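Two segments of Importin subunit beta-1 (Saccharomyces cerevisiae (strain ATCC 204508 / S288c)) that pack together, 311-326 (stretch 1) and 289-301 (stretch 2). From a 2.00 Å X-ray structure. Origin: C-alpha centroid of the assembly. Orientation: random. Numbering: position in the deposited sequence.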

# COMPACT_ATOMS: atom_id res chain seq x y z
N PRO A 311 16.10 13.43 16.58
CA PRO A 311 15.50 14.01 17.79
C PRO A 311 14.33 13.21 18.34
O PRO A 311 14.04 13.32 19.53
CB PRO A 311 15.03 15.40 17.33
CG PRO A 311 15.70 15.64 16.01
CD PRO A 311 15.90 14.29 15.40
N LEU A 312 13.66 12.40 17.51
CA LEU A 312 12.49 11.67 17.96
C LEU A 312 12.80 10.84 19.20
O LEU A 312 13.87 10.25 19.32
CB LEU A 312 11.97 10.75 16.84
CG LEU A 312 11.22 11.38 15.67
CD1 LEU A 312 10.79 10.30 14.69
CD2 LEU A 312 10.02 12.20 16.14
N GLN A 313 11.83 10.80 20.12
CA GLN A 313 11.98 10.06 21.37
C GLN A 313 10.68 9.33 21.68
O GLN A 313 9.60 9.93 21.60
CB GLN A 313 12.34 11.01 22.53
CG GLN A 313 11.48 12.27 22.59
CD GLN A 313 11.61 13.01 23.92
OE1 GLN A 313 12.14 12.48 24.90
NE2 GLN A 313 11.12 14.24 23.95
N SER A 314 10.78 8.05 22.01
CA SER A 314 9.62 7.31 22.47
C SER A 314 9.40 7.56 23.96
O SER A 314 10.35 7.62 24.74
CB SER A 314 9.80 5.81 22.22
OG SER A 314 8.68 5.07 22.66
N TYR A 315 8.14 7.73 24.33
CA TYR A 315 7.74 7.77 25.73
C TYR A 315 7.41 6.39 26.28
O TYR A 315 7.11 6.27 27.48
CB TYR A 315 6.53 8.70 25.91
CG TYR A 315 6.80 10.12 25.50
CD1 TYR A 315 7.82 10.86 26.11
CD2 TYR A 315 6.04 10.74 24.52
CE1 TYR A 315 8.07 12.17 25.73
CE2 TYR A 315 6.28 12.05 24.15
CZ TYR A 315 7.30 12.76 24.75
OH TYR A 315 7.54 14.06 24.37
N ASN A 316 7.43 5.35 25.44
CA ASN A 316 7.25 3.98 25.91
C ASN A 316 5.90 3.79 26.59
O ASN A 316 5.80 3.16 27.65
CB ASN A 316 8.39 3.56 26.84
CG ASN A 316 9.74 3.54 26.13
OD1 ASN A 316 9.88 2.93 25.07
ND2 ASN A 316 10.73 4.20 26.71
N PHE A 317 4.85 4.36 25.99
CA PHE A 317 3.50 4.20 26.52
C PHE A 317 3.10 2.73 26.62
O PHE A 317 2.57 2.28 27.63
CB PHE A 317 2.50 4.95 25.63
CG PHE A 317 2.64 6.45 25.66
CD1 PHE A 317 2.77 7.13 26.86
CD2 PHE A 317 2.62 7.18 24.48
CE1 PHE A 317 2.90 8.51 26.88
CE2 PHE A 317 2.75 8.56 24.49
CZ PHE A 317 2.88 9.22 25.69
N ALA A 318 3.31 1.98 25.53
CA ALA A 318 2.89 0.59 25.49
C ALA A 318 3.65 -0.24 26.52
O ALA A 318 3.05 -0.97 27.31
CB ALA A 318 3.09 0.02 24.09
N LEU A 319 4.98 -0.11 26.53
CA LEU A 319 5.80 -0.89 27.46
C LEU A 319 5.32 -0.71 28.89
O LEU A 319 5.08 -1.69 29.60
CB LEU A 319 7.27 -0.47 27.32
CG LEU A 319 8.28 -1.28 28.12
CD1 LEU A 319 8.34 -2.70 27.62
CD2 LEU A 319 9.66 -0.65 28.06
N SER A 320 5.16 0.54 29.32
CA SER A 320 4.77 0.83 30.70
C SER A 320 3.39 0.29 31.03
O SER A 320 3.11 -0.02 32.19
CB SER A 320 4.79 2.33 30.95
OG SER A 320 6.06 2.90 30.63
N SER A 321 2.50 0.20 30.04
CA SER A 321 1.10 -0.12 30.27
C SER A 321 0.76 -1.59 30.09
O SER A 321 -0.40 -1.97 30.28
CB SER A 321 0.22 0.71 29.33
OG SER A 321 0.57 2.08 29.39
N ILE A 322 1.73 -2.43 29.70
CA ILE A 322 1.45 -3.82 29.36
C ILE A 322 0.67 -4.51 30.48
O ILE A 322 -0.33 -5.20 30.22
CB ILE A 322 2.76 -4.58 29.07
CG1 ILE A 322 3.32 -4.14 27.72
CG2 ILE A 322 2.54 -6.08 29.08
CD1 ILE A 322 4.70 -4.67 27.45
N LYS A 323 1.14 -4.34 31.72
CA LYS A 323 0.51 -4.96 32.88
C LYS A 323 -1.00 -4.74 32.89
O LYS A 323 -1.77 -5.64 33.24
CB LYS A 323 1.13 -4.41 34.17
CG LYS A 323 2.61 -4.78 34.41
CD LYS A 323 3.21 -4.03 35.63
CE LYS A 323 4.75 -4.18 35.72
NZ LYS A 323 5.41 -3.25 36.72
N ASP A 324 -1.43 -3.53 32.54
CA ASP A 324 -2.84 -3.16 32.62
C ASP A 324 -3.61 -3.29 31.31
O ASP A 324 -4.82 -3.55 31.35
CB ASP A 324 -2.95 -1.71 33.12
CG ASP A 324 -2.01 -1.43 34.28
OD1 ASP A 324 -1.84 -2.32 35.13
OD2 ASP A 324 -1.42 -0.33 34.33
N VAL A 325 -2.96 -3.14 30.16
CA VAL A 325 -3.65 -3.19 28.88
C VAL A 325 -3.82 -4.62 28.40
O VAL A 325 -4.90 -5.02 27.94
CB VAL A 325 -2.90 -2.35 27.82
CG1 VAL A 325 -3.52 -2.55 26.45
CG2 VAL A 325 -2.93 -0.87 28.19
N VAL A 326 -2.74 -5.42 28.47
CA VAL A 326 -2.73 -6.71 27.77
C VAL A 326 -3.79 -7.66 28.29
O VAL A 326 -4.41 -8.38 27.48
CB VAL A 326 -1.32 -7.30 27.78
CG1 VAL A 326 -1.31 -8.74 27.26
CG2 VAL A 326 -0.41 -6.44 26.92
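Stretch 2 289-301: FWSTICEEEIDIA

Where the helices meet, Ala-318 lies opposite Cys-294 (CA to CA 6.3 Å), and the small Ala-318 CB sits 3.8 Å from Cys-294 SG. Beside this pair, Ile-293 CG2 packs at the edge of the Phe-317 ring, 3.7 Å from Phe-317 CB. Trp-290 (chi1 m) lays its indole along the next turns: Val-325 CG2 rests over one face, 3.9 Å from the centroid of the Trp-290 six-membered ring, a CH-pi contact, while Phe-317 O meets the ring edge at Trp-290 CZ3, 3.9 Å away. Stretch 2 is helical throughout, with unbroken i to i+4 backbone bonding from Phe-289 to Ala-301, and runs roughly against helix 317-326 of stretch 1: the N-to-C directions differ by 141° (signed crossing angle -141°) and the axes approach to 9.9 Å. Toward the other end, Ile-300 reaches the loop before the helix, its CG2 3.8 Å from Ser-314 N and 4.3 Å from Leu-312 CB. The polar edge centres on Glu-297, extended (chi1 m, chi2 t) to the start of helix 317-326, whose first amide groups lack partners in a preceding turn. Phe-317 N donates to Glu-297 OE2 (2.7 Å), and Ala-318 N donates weakly to Glu-297 OE1 (3.3 Å). Water 1 extends the pattern, donating to Glu-297 OE1 (2.6 Å) and accepting from Leu-319 N (2.9 Å).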

# COMPACT_ATOMS: atom_id res chain seq x y z
N PHE A 289 -6.96 2.64 19.37
CA PHE A 289 -6.09 3.64 19.99
C PHE A 289 -4.75 3.04 20.41
O PHE A 289 -3.67 3.61 20.14
CB PHE A 289 -6.80 4.25 21.20
CG PHE A 289 -6.04 5.35 21.85
CD1 PHE A 289 -5.83 6.53 21.17
CD2 PHE A 289 -5.52 5.21 23.12
CE1 PHE A 289 -5.13 7.56 21.75
CE2 PHE A 289 -4.81 6.25 23.70
CZ PHE A 289 -4.61 7.42 23.01
N TRP A 290 -4.78 1.89 21.07
CA TRP A 290 -3.50 1.33 21.53
C TRP A 290 -2.68 0.78 20.37
O TRP A 290 -1.44 0.85 20.41
CB TRP A 290 -3.76 0.29 22.61
CG TRP A 290 -3.97 0.98 23.92
CD1 TRP A 290 -5.17 1.28 24.50
CD2 TRP A 290 -2.96 1.50 24.78
NE1 TRP A 290 -4.96 1.95 25.69
CE2 TRP A 290 -3.61 2.10 25.88
CE3 TRP A 290 -1.56 1.51 24.74
CZ2 TRP A 290 -2.91 2.69 26.92
CZ3 TRP A 290 -0.87 2.11 25.77
CH2 TRP A 290 -1.55 2.69 26.85
N SER A 291 -3.33 0.29 19.31
CA SER A 291 -2.58 -0.10 18.12
C SER A 291 -1.89 1.11 17.50
O SER A 291 -0.75 1.00 17.05
CB SER A 291 -3.51 -0.77 17.10
OG SER A 291 -3.90 -2.06 17.54
N THR A 292 -2.56 2.26 17.47
CA THR A 292 -1.91 3.47 16.96
C THR A 292 -0.67 3.80 17.77
O THR A 292 0.40 4.07 17.21
CB THR A 292 -2.89 4.65 16.96
OG1 THR A 292 -4.02 4.34 16.14
CG2 THR A 292 -2.23 5.89 16.42
N ILE A 293 -0.79 3.76 19.10
CA ILE A 293 0.39 3.99 19.95
C ILE A 293 1.53 3.05 19.57
O ILE A 293 2.67 3.48 19.35
CB ILE A 293 0.02 3.84 21.43
CG1 ILE A 293 -0.89 5.00 21.86
CG2 ILE A 293 1.28 3.82 22.30
CD1 ILE A 293 -1.42 4.87 23.28
N CYS A 294 1.24 1.75 19.53
CA CYS A 294 2.30 0.79 19.22
C CYS A 294 2.93 1.08 17.86
O CYS A 294 4.15 1.05 17.72
CB CYS A 294 1.76 -0.64 19.25
SG CYS A 294 1.44 -1.25 20.91
N GLU A 295 2.10 1.36 16.85
CA GLU A 295 2.64 1.63 15.52
C GLU A 295 3.59 2.81 15.54
O GLU A 295 4.64 2.79 14.88
CB GLU A 295 1.49 1.89 14.53
CG GLU A 295 0.60 0.69 14.30
CD GLU A 295 -0.67 1.05 13.56
OE1 GLU A 295 -0.83 2.23 13.19
OE2 GLU A 295 -1.51 0.15 13.35
N GLU A 296 3.23 3.86 16.29
CA GLU A 296 4.09 5.04 16.33
C GLU A 296 5.39 4.74 17.05
O GLU A 296 6.46 5.19 16.62
CB GLU A 296 3.36 6.21 17.01
CG GLU A 296 2.17 6.77 16.22
CD GLU A 296 2.50 7.12 14.77
OE1 GLU A 296 3.58 7.70 14.52
OE2 GLU A 296 1.68 6.81 13.88
N GLU A 297 5.34 3.96 18.14
CA GLU A 297 6.57 3.67 18.86
C GLU A 297 7.47 2.72 18.09
O GLU A 297 8.71 2.84 18.14
CB GLU A 297 6.21 3.14 20.26
CG GLU A 297 5.48 4.22 21.06
CD GLU A 297 5.12 3.83 22.48
OE1 GLU A 297 5.05 2.63 22.80
OE2 GLU A 297 4.90 4.76 23.29
N ILE A 298 6.89 1.79 17.32
CA ILE A 298 7.70 0.95 16.44
C ILE A 298 8.36 1.81 15.36
O ILE A 298 9.54 1.64 15.05
CB ILE A 298 6.85 -0.17 15.83
CG1 ILE A 298 6.38 -1.14 16.91
CG2 ILE A 298 7.65 -0.95 14.76
CD1 ILE A 298 5.22 -2.06 16.50
N ASP A 299 7.61 2.75 14.79
CA ASP A 299 8.19 3.61 13.76
C ASP A 299 9.30 4.48 14.33
O ASP A 299 10.32 4.72 13.66
CB ASP A 299 7.11 4.49 13.12
CG ASP A 299 6.17 3.69 12.25
OD1 ASP A 299 6.55 2.56 11.85
OD2 ASP A 299 5.06 4.18 11.95
N ILE A 300 9.14 4.95 15.57
CA ILE A 300 10.21 5.71 16.22
C ILE A 300 11.45 4.85 16.36
O ILE A 300 12.57 5.27 16.03
CB ILE A 300 9.74 6.24 17.59
CG1 ILE A 300 8.64 7.30 17.40
CG2 ILE A 300 10.91 6.83 18.39
CD1 ILE A 300 7.92 7.66 18.70
N ALA A 301 11.28 3.62 16.86
CA ALA A 301 12.43 2.74 17.01
C ALA A 301 13.13 2.51 15.67
O ALA A 301 14.36 2.59 15.58
CB ALA A 301 12.00 1.40 17.61
O HOH W 1 6.50 1.13 24.42
O HOH W 2 9.83 2.86 20.44